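Local coordinates for glycerophosphodiester phosphodiesterase (Thermotoga maritima, PDB 1O1Z), which belongs to the glycerophosphodiester phosphodiesterase family and folds as a TIM barrel, a ring of parallel strands surrounded by helices, at residues A41-L50 against K104-A115; V56-L64 against L85-V96. One frame throughout, in Å; residues are numbered along the deposited sequence.

Contact 1: A41-L50 against K104-A115; sequences ANGVELDVRL and KIINIEIKEREA
Neighbouring parallel strands of the TIM barrel, 43-50 and 105-110, pair here with their axes 12° apart. Seven backbone hydrogen bonds run from Ile-105 N to Asn-42 O at 3.0 Å through to Lys-111 N on Val-48 O at 3.1 Å. On one face Leu-46 CD2 rests on Ile-106 CG2, and Val-48 CG2 reaches Ile-108 CG2 at 3.6 Å. The other face carries three carboxylates, Glu-45, Asp-47 and Glu-109. Glu-109 is extended, its CG anti to the backbone N (chi1 -179°), which carries its carboxylate out alongside that of Asp-47, with OD2 of Asp-47 3.3 Å from OE1 of Glu-109. Lys-111 NZ comes from above the Glu-109 carboxylate to OE2 at 2.9 Å, a salt bridge, while Asp-47 OD1 accepts from Asn-28. Past the strand, the Glu-112 carboxylate grips strand 43-50 at two points: OE2 takes Arg-49 NH1 at 2.9 Å in the guanidinium plane, and OE1, met from above its plane, takes Leu-50 N at 2.9 Å. Arg-75 also bridges to Glu-112 OE2. The Arg-49 head, held by Glu-112, by His-60 O at NH2 and by Lys-111 CB over one face, is thereby limited in its rotation.

Contact 2: V56-L64 against L85-V96; sequences VVVSHDEDL and LTDGKITTLKEV
With chi1 of 166°, Val-57 holds CG1 opposite its backbone N, and Ile-90, extended through chi1 -164° and chi2 169°, sends CD1 across it at about a right angle. The two methyls, Val-57 CG1 and Ile-90 CD1, are pressed to 3.3 Å, closer than carbons normally pack. Val-58 turns CG2 toward the start of the helix, where it meets Val-96 CG2 at 4.1 Å. Val-56 CG1 lies alongside Leu-93, touching CB at 3.7 Å. Farther along, the Leu-64 methyls meet Thr-86 CG2, and CD1 also reaches Leu-85 CD1. Two backbone bonds tie the two segments: Val-58 N to Thr-91 O at 2.9 Å, and Leu-93 N to Val-56 O at 3.1 Å, the latter donor standing above the carbonyl plane. One water joins Val-58 O to Thr-91 N where no direct bond forms, and a second joins Val-56 O to Lys-94 N. Thr-86 OG1 accepts Ile-90 N across the type I' turn Thr-86 to Lys-89, and also bonds to Leu-82 O. At the helix start Thr-92 OG1 accepts Glu-95 N at 3.2 Å while Glu-95 OE1 accepts Thr-92 N, the reciprocal pair of a capping box at a helix N-terminus, here bridged to strand 56-58.

Both contacts reach the same sheet, through strands 43-50 and 56-58; their centres are 12 Å apart, and contact 2 is nested in the chain between the strands of contact 1. Strand 43-50 turns back into 56-58, and helix 93-99 leads on to strand 105-110. The antiparallel pairing of 43-50 with 56-58 brings Arg-49 O to 2.8 Å from Val-57 N, a probable hydrogen bond. Arg-49 NH2 likewise approaches His-60 O at 2.9 Å, so this guanidinium also meets the segment of contact 2. Lys-111 NZ packs 3.3 Å from His-60 NE2. The sodium ion, bound by Ser-123 and Arg-126, lies about 8 Å from the Ile-108 side chain and about 10 Å from that of Leu-93.

Contact 1: A41-L50 against K104-A115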
loop_
_atom_site.group_PDB
_atom_site.type_symbol
_atom_site.label_atom_id
_atom_site.label_comp_id
_atom_site.label_asym_id
_atom_site.label_seq_id
_atom_site.Cartn_x
_atom_site.Cartn_y
_atom_site.Cartn_z
ATOM N N ALA A 41 -5.823 -13.703 -0.545
ATOM C CA ALA A 41 -4.920 -12.662 -0.043
ATOM C C ALA A 41 -5.281 -12.319 1.401
ATOM O O ALA A 41 -6.439 -12.409 1.816
ATOM C CB ALA A 41 -4.944 -11.425 -0.890
ATOM N N ASN A 42 -4.289 -11.892 2.165
ATOM C CA ASN A 42 -4.542 -11.383 3.504
ATOM C C ASN A 42 -5.132 -9.973 3.477
ATOM O O ASN A 42 -5.621 -9.492 4.494
ATOM C CB ASN A 42 -3.247 -11.364 4.292
ATOM C CG ASN A 42 -2.684 -12.735 4.475
ATOM O OD1 ASN A 42 -1.867 -13.199 3.704
ATOM N ND2 ASN A 42 -3.231 -13.459 5.456
ATOM N N GLY A 43 -5.036 -9.297 2.336
ATOM C CA GLY A 43 -5.561 -7.960 2.178
ATOM C C GLY A 43 -5.161 -7.353 0.851
ATOM O O GLY A 43 -4.768 -8.063 -0.067
ATOM N N VAL A 44 -5.251 -6.038 0.770
ATOM C CA VAL A 44 -4.976 -5.309 -0.452
ATOM C C VAL A 44 -4.226 -4.046 -0.141
ATOM O O VAL A 44 -4.293 -3.564 0.983
ATOM C CB VAL A 44 -6.273 -4.961 -1.206
ATOM C CG1 VAL A 44 -7.050 -6.211 -1.655
ATOM C CG2 VAL A 44 -7.193 -4.052 -0.371
ATOM N N GLU A 45 -3.494 -3.544 -1.118
ATOM C CA GLU A 45 -2.887 -2.214 -1.080
ATOM C C GLU A 45 -3.632 -1.364 -2.085
ATOM O O GLU A 45 -4.011 -1.833 -3.176
ATOM C CB GLU A 45 -1.394 -2.321 -1.411
ATOM C CG GLU A 45 -0.604 -1.032 -1.391
ATOM C CD GLU A 45 -0.722 -0.180 -2.654
ATOM O OE1 GLU A 45 -1.081 -0.702 -3.737
ATOM O OE2 GLU A 45 -0.443 1.051 -2.561
ATOM N N LEU A 46 -3.836 -0.097 -1.742
ATOM C CA LEU A 46 -4.508 0.826 -2.649
ATOM C C LEU A 46 -3.998 2.234 -2.437
ATOM O O LEU A 46 -3.302 2.503 -1.464
ATOM C CB LEU A 46 -6.015 0.722 -2.464
ATOM C CG LEU A 46 -6.594 0.998 -1.081
ATOM C CD1 LEU A 46 -6.663 2.495 -0.769
ATOM C CD2 LEU A 46 -7.970 0.380 -0.948
ATOM N N ASP A 47 -4.351 3.142 -3.346
ATOM C CA ASP A 47 -3.837 4.490 -3.392
ATOM C C ASP A 47 -4.974 5.483 -3.260
ATOM O O ASP A 47 -5.980 5.309 -3.929
ATOM C CB ASP A 47 -3.202 4.716 -4.751
ATOM C CG ASP A 47 -2.205 3.645 -5.076
ATOM O OD1 ASP A 47 -2.442 2.767 -5.956
ATOM O OD2 ASP A 47 -1.174 3.553 -4.365
ATOM N N VAL A 48 -4.805 6.512 -2.420
ATOM C CA VAL A 48 -5.859 7.492 -2.188
ATOM C C VAL A 48 -5.458 8.924 -2.487
ATOM O O VAL A 48 -4.315 9.355 -2.248
ATOM C CB VAL A 48 -6.466 7.410 -0.758
ATOM C CG1 VAL A 48 -7.158 6.086 -0.549
ATOM C CG2 VAL A 48 -5.450 7.685 0.333
ATOM N N ARG A 49 -6.462 9.662 -2.990
ATOM C CA ARG A 49 -6.353 11.054 -3.393
ATOM C C ARG A 49 -7.685 11.750 -3.108
ATOM O O ARG A 49 -8.675 11.100 -2.762
ATOM C CB ARG A 49 -6.098 11.151 -4.895
ATOM C CG ARG A 49 -4.755 10.590 -5.320
ATOM C CD ARG A 49 -4.528 10.760 -6.807
ATOM N NE ARG A 49 -3.191 10.339 -7.156
ATOM C CZ ARG A 49 -2.104 11.078 -7.091
ATOM N NH1 ARG A 49 -2.135 12.352 -6.698
ATOM N NH2 ARG A 49 -0.935 10.555 -7.463
ATOM N N LEU A 50 -7.710 13.060 -3.276
ATOM C CA LEU A 50 -8.961 13.809 -3.126
ATOM C C LEU A 50 -9.597 14.210 -4.437
ATOM O O LEU A 50 -8.935 14.649 -5.387
ATOM C CB LEU A 50 -8.763 15.107 -2.371
ATOM C CG LEU A 50 -8.404 15.053 -0.922
ATOM C CD1 LEU A 50 -8.420 16.497 -0.379
ATOM C CD2 LEU A 50 -9.317 14.144 -0.125
ATOM N N LYS A 104 -9.595 -8.434 7.022
ATOM C CA LYS A 104 -8.558 -8.333 5.999
ATOM C C LYS A 104 -7.849 -7.001 6.130
ATOM O O LYS A 104 -8.432 -5.997 6.552
ATOM C CB LYS A 104 -9.175 -8.451 4.606
ATOM C CG LYS A 104 -10.034 -9.671 4.381
ATOM C CD LYS A 104 -9.270 -10.945 4.480
ATOM C CE LYS A 104 -10.224 -12.158 4.540
ATOM N NZ LYS A 104 -9.458 -13.402 4.433
ATOM N N ILE A 105 -6.583 -6.975 5.739
ATOM C CA ILE A 105 -5.753 -5.779 5.854
ATOM C C ILE A 105 -5.989 -4.878 4.668
ATOM O O ILE A 105 -6.024 -5.346 3.509
ATOM C CB ILE A 105 -4.265 -6.199 5.915
ATOM C CG1 ILE A 105 -4.025 -7.045 7.173
ATOM C CG2 ILE A 105 -3.317 -5.021 5.774
ATOM C CD1 ILE A 105 -2.702 -7.772 7.171
ATOM N N ILE A 106 -6.072 -3.582 4.919
ATOM C CA ILE A 106 -6.017 -2.607 3.843
ATOM C C ILE A 106 -4.836 -1.672 4.085
ATOM O O ILE A 106 -4.786 -0.969 5.102
ATOM C CB ILE A 106 -7.306 -1.796 3.698
ATOM C CG1 ILE A 106 -8.514 -2.710 3.451
ATOM C CG2 ILE A 106 -7.199 -0.837 2.545
ATOM C CD1 ILE A 106 -9.848 -1.961 3.492
ATOM N N ASN A 107 -3.881 -1.707 3.183
ATOM C CA ASN A 107 -2.729 -0.825 3.190
ATOM C C ASN A 107 -3.084 0.352 2.310
ATOM O O ASN A 107 -3.185 0.215 1.108
ATOM C CB ASN A 107 -1.490 -1.566 2.690
ATOM C CG ASN A 107 -0.317 -0.694 2.460
ATOM O OD1 ASN A 107 0.537 -1.048 1.641
ATOM N ND2 ASN A 107 -0.219 0.430 3.174
ATOM N N ILE A 108 -3.332 1.496 2.944
ATOM C CA ILE A 108 -3.704 2.721 2.250
ATOM C C ILE A 108 -2.472 3.560 2.013
ATOM O O ILE A 108 -1.903 4.082 2.957
ATOM C CB ILE A 108 -4.718 3.507 3.116
ATOM C CG1 ILE A 108 -5.972 2.688 3.412
ATOM C CG2 ILE A 108 -5.110 4.821 2.469
ATOM C CD1 ILE A 108 -6.846 3.257 4.500
ATOM N N GLU A 109 -2.076 3.714 0.752
ATOM C CA GLU A 109 -0.978 4.593 0.400
ATOM C C GLU A 109 -1.546 5.977 0.167
ATOM O O GLU A 109 -2.363 6.198 -0.729
ATOM C CB GLU A 109 -0.178 4.116 -0.813
ATOM C CG GLU A 109 0.959 5.094 -1.100
ATOM C CD GLU A 109 1.819 4.821 -2.310
ATOM O OE1 GLU A 109 1.761 3.720 -2.883
ATOM O OE2 GLU A 109 2.554 5.765 -2.696
ATOM N N ILE A 110 -1.063 6.928 0.950
ATOM C CA ILE A 110 -1.486 8.311 0.837
ATOM C C ILE A 110 -0.678 8.956 -0.274
ATOM O O ILE A 110 0.545 9.113 -0.157
ATOM C CB ILE A 110 -1.219 9.070 2.134
ATOM C CG1 ILE A 110 -1.730 8.325 3.363
ATOM C CG2 ILE A 110 -1.808 10.476 1.994
ATOM C CD1 ILE A 110 -3.164 8.326 3.476
ATOM N N LYS A 111 -1.341 9.393 -1.342
ATOM C CA LYS A 111 -0.640 10.008 -2.458
ATOM C C LYS A 111 -0.506 11.535 -2.355
ATOM O O LYS A 111 0.314 12.134 -3.060
ATOM C CB LYS A 111 -1.362 9.651 -3.776
ATOM C CG LYS A 111 -1.287 8.190 -4.162
ATOM C CD LYS A 111 0.180 7.769 -4.414
ATOM C CE LYS A 111 0.340 6.566 -5.294
ATOM N NZ LYS A 111 1.807 6.231 -5.455
ATOM N N GLU A 112 -1.348 12.130 -1.505
ATOM C CA GLU A 112 -1.475 13.577 -1.329
ATOM C C GLU A 112 -1.618 13.924 0.140
ATOM O O GLU A 112 -2.518 13.404 0.807
ATOM C CB GLU A 112 -2.752 14.067 -2.036
ATOM C CG GLU A 112 -2.798 13.723 -3.488
ATOM C CD GLU A 112 -4.105 14.116 -4.158
ATOM O OE1 GLU A 112 -5.116 14.398 -3.441
ATOM O OE2 GLU A 112 -4.097 14.104 -5.390
ATOM N N ARG A 113 -0.749 14.802 0.655
ATOM C CA ARG A 113 -0.872 15.239 2.053
ATOM C C ARG A 113 -2.246 15.785 2.364
ATOM O O ARG A 113 -2.779 15.565 3.441
ATOM C CB ARG A 113 0.197 16.275 2.421
ATOM C CG ARG A 113 -0.087 17.084 3.711
ATOM C CD ARG A 113 0.997 18.120 4.053
ATOM N NE ARG A 113 2.213 17.478 4.609
ATOM C CZ ARG A 113 2.417 17.259 5.888
ATOM N NH1 ARG A 113 1.441 17.577 6.746
ATOM N NH2 ARG A 113 3.581 16.728 6.323
ATOM N N GLU A 114 -2.838 16.504 1.420
ATOM C CA GLU A 114 -4.148 17.105 1.664
ATOM C C GLU A 114 -5.273 16.099 1.903
ATOM O O GLU A 114 -6.320 16.472 2.412
ATOM C CB GLU A 114 -4.513 18.082 0.537
ATOM C CG GLU A 114 -4.561 17.477 -0.850
ATOM C CD GLU A 114 -3.232 17.580 -1.627
ATOM O OE1 GLU A 114 -2.117 17.678 -1.028
ATOM O OE2 GLU A 114 -3.290 17.543 -2.890
ATOM N N ALA A 115 -5.053 14.830 1.535
ATOM C CA ALA A 115 -6.028 13.768 1.788
ATOM C C ALA A 115 -5.933 13.188 3.182
ATOM O O ALA A 115 -6.823 12.470 3.606
ATOM C CB ALA A 115 -5.875 12.653 0.772
HETATM O O HOH W 1 -8.706 -13.922 1.698
HETATM O O HOH W 2 -6.584 -13.298 6.071
HETATM O O HOH W 3 -6.381 14.272 -6.596
#

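Contact 2: V56-L64 against L85-V96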
loop_
_atom_site.group_PDB
_atom_site.type_symbol
_atom_site.label_atom_id
_atom_site.label_comp_id
_atom_site.label_asym_id
_atom_site.label_seq_id
_atom_site.Cartn_x
_atom_site.Cartn_y
_atom_site.Cartn_z
ATOM N N VAL A 56 -12.443 11.093 -0.486
ATOM C CA VAL A 56 -11.282 10.222 -0.650
ATOM C C VAL A 56 -11.595 9.208 -1.727
ATOM O O VAL A 56 -12.471 8.340 -1.537
ATOM C CB VAL A 56 -10.876 9.533 0.634
ATOM C CG1 VAL A 56 -9.625 8.688 0.389
ATOM C CG2 VAL A 56 -10.601 10.538 1.725
ATOM N N VAL A 57 -10.896 9.342 -2.848
ATOM C CA VAL A 57 -11.047 8.490 -4.032
ATOM C C VAL A 57 -9.830 7.580 -4.179
ATOM O O VAL A 57 -8.733 7.937 -3.789
ATOM C CB VAL A 57 -11.196 9.391 -5.298
ATOM C CG1 VAL A 57 -11.024 8.612 -6.610
ATOM C CG2 VAL A 57 -12.560 10.080 -5.230
ATOM N N VAL A 58 -10.036 6.411 -4.767
ATOM C CA VAL A 58 -8.968 5.425 -4.956
ATOM C C VAL A 58 -8.423 5.575 -6.389
ATOM O O VAL A 58 -9.090 5.243 -7.369
ATOM C CB VAL A 58 -9.452 4.012 -4.683
ATOM C CG1 VAL A 58 -8.312 3.000 -4.894
ATOM C CG2 VAL A 58 -10.013 3.892 -3.276
ATOM N N SER A 59 -7.213 6.122 -6.524
ATOM C CA SER A 59 -6.567 6.284 -7.817
ATOM C C SER A 59 -5.073 6.447 -7.598
ATOM O O SER A 59 -4.657 7.345 -6.876
ATOM C CB SER A 59 -7.090 7.530 -8.532
ATOM O OG SER A 59 -6.457 7.678 -9.816
ATOM N N HIS A 60 -4.273 5.595 -8.240
ATOM C CA HIS A 60 -2.817 5.778 -8.191
ATOM C C HIS A 60 -2.354 7.096 -8.838
ATOM O O HIS A 60 -1.635 7.886 -8.210
ATOM C CB HIS A 60 -2.122 4.584 -8.845
ATOM C CG HIS A 60 -0.642 4.710 -8.837
ATOM N ND1 HIS A 60 0.059 5.295 -9.863
ATOM C CD2 HIS A 60 0.262 4.394 -7.879
ATOM C CE1 HIS A 60 1.346 5.306 -9.553
ATOM N NE2 HIS A 60 1.494 4.785 -8.351
ATOM N N ASP A 61 -2.779 7.348 -10.069
ATOM C CA ASP A 61 -2.380 8.524 -10.816
ATOM C C ASP A 61 -3.261 9.708 -10.420
ATOM O O ASP A 61 -4.396 9.522 -9.966
ATOM C CB ASP A 61 -2.542 8.300 -12.311
ATOM C CG ASP A 61 -1.594 7.248 -12.906
ATOM O OD1 ASP A 61 -0.642 6.777 -12.238
ATOM O OD2 ASP A 61 -1.735 6.908 -14.097
ATOM N N GLU A 62 -2.792 10.919 -10.679
ATOM C CA GLU A 62 -3.564 12.114 -10.359
ATOM C C GLU A 62 -4.630 12.414 -11.419
ATOM O O GLU A 62 -5.426 13.317 -11.233
ATOM C CB GLU A 62 -2.651 13.342 -10.170
ATOM C CG GLU A 62 -2.018 13.883 -11.428
ATOM C CD GLU A 62 -1.363 15.247 -11.232
ATOM O OE1 GLU A 62 -1.297 15.757 -10.087
ATOM O OE2 GLU A 62 -0.907 15.807 -12.241
ATOM N N ASP A 63 -4.610 11.697 -12.539
ATOM C CA ASP A 63 -5.574 11.914 -13.634
ATOM C C ASP A 63 -6.038 10.579 -14.210
ATOM O O ASP A 63 -5.594 9.512 -13.772
ATOM C CB ASP A 63 -4.986 12.825 -14.702
ATOM C CG ASP A 63 -3.740 12.262 -15.304
ATOM O OD1 ASP A 63 -3.715 11.051 -15.635
ATOM O OD2 ASP A 63 -2.724 12.963 -15.472
ATOM N N LEU A 64 -6.951 10.638 -15.171
ATOM C CA LEU A 64 -7.564 9.449 -15.759
ATOM C C LEU A 64 -6.953 9.054 -17.114
ATOM O O LEU A 64 -7.562 8.289 -17.864
ATOM C CB LEU A 64 -9.071 9.692 -15.936
ATOM C CG LEU A 64 -9.859 10.013 -14.659
ATOM C CD1 LEU A 64 -11.303 10.324 -15.011
ATOM C CD2 LEU A 64 -9.778 8.862 -13.656
ATOM N N LEU A 85 -17.580 9.526 -15.695
ATOM C CA LEU A 85 -16.509 9.420 -16.697
ATOM C C LEU A 85 -15.934 8.015 -16.845
ATOM O O LEU A 85 -15.549 7.605 -17.942
ATOM C CB LEU A 85 -15.369 10.366 -16.331
ATOM C CG LEU A 85 -15.682 11.838 -16.535
ATOM C CD1 LEU A 85 -14.665 12.706 -15.818
ATOM C CD2 LEU A 85 -15.768 12.184 -18.015
ATOM N N THR A 86 -15.898 7.271 -15.742
ATOM C CA THR A 86 -15.311 5.921 -15.713
ATOM C C THR A 86 -16.380 4.808 -15.723
ATOM O O THR A 86 -16.062 3.651 -15.485
ATOM C CB THR A 86 -14.420 5.720 -14.469
ATOM O OG1 THR A 86 -15.198 5.895 -13.283
ATOM C CG2 THR A 86 -13.306 6.750 -14.386
ATOM N N ASP A 87 -17.613 5.178 -16.064
ATOM C CA ASP A 87 -18.819 4.348 -15.927
ATOM C C ASP A 87 -18.834 3.488 -14.678
ATOM O O ASP A 87 -19.095 2.284 -14.698
ATOM C CB ASP A 87 -19.099 3.523 -17.175
ATOM C CG ASP A 87 -20.593 3.277 -17.382
ATOM O OD1 ASP A 87 -21.446 4.107 -16.900
ATOM O OD2 ASP A 87 -20.988 2.288 -18.043
ATOM N N GLY A 88 -18.538 4.139 -13.570
ATOM C CA GLY A 88 -18.702 3.554 -12.270
ATOM C C GLY A 88 -17.497 2.797 -11.777
ATOM O O GLY A 88 -17.571 2.264 -10.678
ATOM N N LYS A 89 -16.394 2.743 -12.543
ATOM C CA LYS A 89 -15.273 1.880 -12.145
ATOM C C LYS A 89 -14.426 2.491 -11.038
ATOM O O LYS A 89 -13.858 1.760 -10.228
ATOM C CB LYS A 89 -14.385 1.530 -13.343
ATOM C CG LYS A 89 -15.094 0.613 -14.305
ATOM C CD LYS A 89 -14.211 0.255 -15.480
ATOM C CE LYS A 89 -14.897 -0.752 -16.414
ATOM N NZ LYS A 89 -16.091 -0.181 -17.100
ATOM N N ILE A 90 -14.315 3.808 -10.990
ATOM C CA ILE A 90 -13.554 4.426 -9.914
ATOM C C ILE A 90 -14.343 4.293 -8.635
ATOM O O ILE A 90 -15.560 4.383 -8.642
ATOM C CB ILE A 90 -13.211 5.883 -10.216
ATOM C CG1 ILE A 90 -12.099 6.356 -9.281
ATOM C CG2 ILE A 90 -14.427 6.772 -10.139
ATOM C CD1 ILE A 90 -11.523 7.726 -9.704
ATOM N N THR A 91 -13.654 4.031 -7.533
ATOM C CA THR A 91 -14.286 3.869 -6.250
ATOM C C THR A 91 -13.713 4.790 -5.180
ATOM O O THR A 91 -12.745 5.486 -5.400
ATOM C CB THR A 91 -14.251 2.376 -5.830
ATOM O OG1 THR A 91 -15.101 2.135 -4.701
ATOM C CG2 THR A 91 -12.897 1.909 -5.418
ATOM N N THR A 92 -14.403 4.836 -4.063
ATOM C CA THR A 92 -14.001 5.673 -2.930
ATOM C C THR A 92 -13.506 4.776 -1.819
ATOM O O THR A 92 -13.828 3.590 -1.750
ATOM C CB THR A 92 -15.160 6.476 -2.420
ATOM O OG1 THR A 92 -16.209 5.612 -1.960
ATOM C CG2 THR A 92 -15.795 7.330 -3.560
ATOM N N LEU A 93 -12.729 5.347 -0.912
ATOM C CA LEU A 93 -12.261 4.574 0.230
ATOM C C LEU A 93 -13.438 4.051 1.062
ATOM O O LEU A 93 -13.429 2.905 1.501
ATOM C CB LEU A 93 -11.288 5.413 1.055
ATOM C CG LEU A 93 -10.674 4.691 2.239
ATOM C CD1 LEU A 93 -9.838 3.483 1.736
ATOM C CD2 LEU A 93 -9.814 5.661 3.041
ATOM N N LYS A 94 -14.446 4.895 1.258
ATOM C CA LYS A 94 -15.673 4.473 1.930
ATOM C C LYS A 94 -16.265 3.180 1.335
ATOM O O LYS A 94 -16.644 2.234 2.072
ATOM C CB LYS A 94 -16.712 5.593 1.872
ATOM C CG LYS A 94 -18.121 5.218 2.368
ATOM C CD LYS A 94 -19.046 6.430 2.341
ATOM C CE LYS A 94 -20.467 6.066 2.792
ATOM N NZ LYS A 94 -21.136 5.165 1.807
ATOM N N GLU A 95 -16.363 3.129 0.007
ATOM C CA GLU A 95 -16.902 1.955 -0.681
ATOM C C GLU A 95 -16.023 0.707 -0.527
ATOM O O GLU A 95 -16.526 -0.417 -0.392
ATOM C CB GLU A 95 -17.139 2.282 -2.159
ATOM C CG GLU A 95 -18.266 3.258 -2.354
ATOM C CD GLU A 95 -18.461 3.694 -3.783
ATOM O OE1 GLU A 95 -17.502 4.205 -4.405
ATOM O OE2 GLU A 95 -19.590 3.536 -4.280
ATOM N N VAL A 96 -14.705 0.890 -0.506
ATOM C CA VAL A 96 -13.815 -0.249 -0.271
ATOM C C VAL A 96 -14.094 -0.858 1.100
ATOM O O VAL A 96 -14.195 -2.075 1.232
ATOM C CB VAL A 96 -12.338 0.132 -0.423
ATOM C CG1 VAL A 96 -11.453 -1.040 -0.100
ATOM C CG2 VAL A 96 -12.060 0.631 -1.836
HETATM O O HOH W 4 -14.149 7.793 0.668
HETATM O O HOH W 5 -10.935 3.298 -7.978
#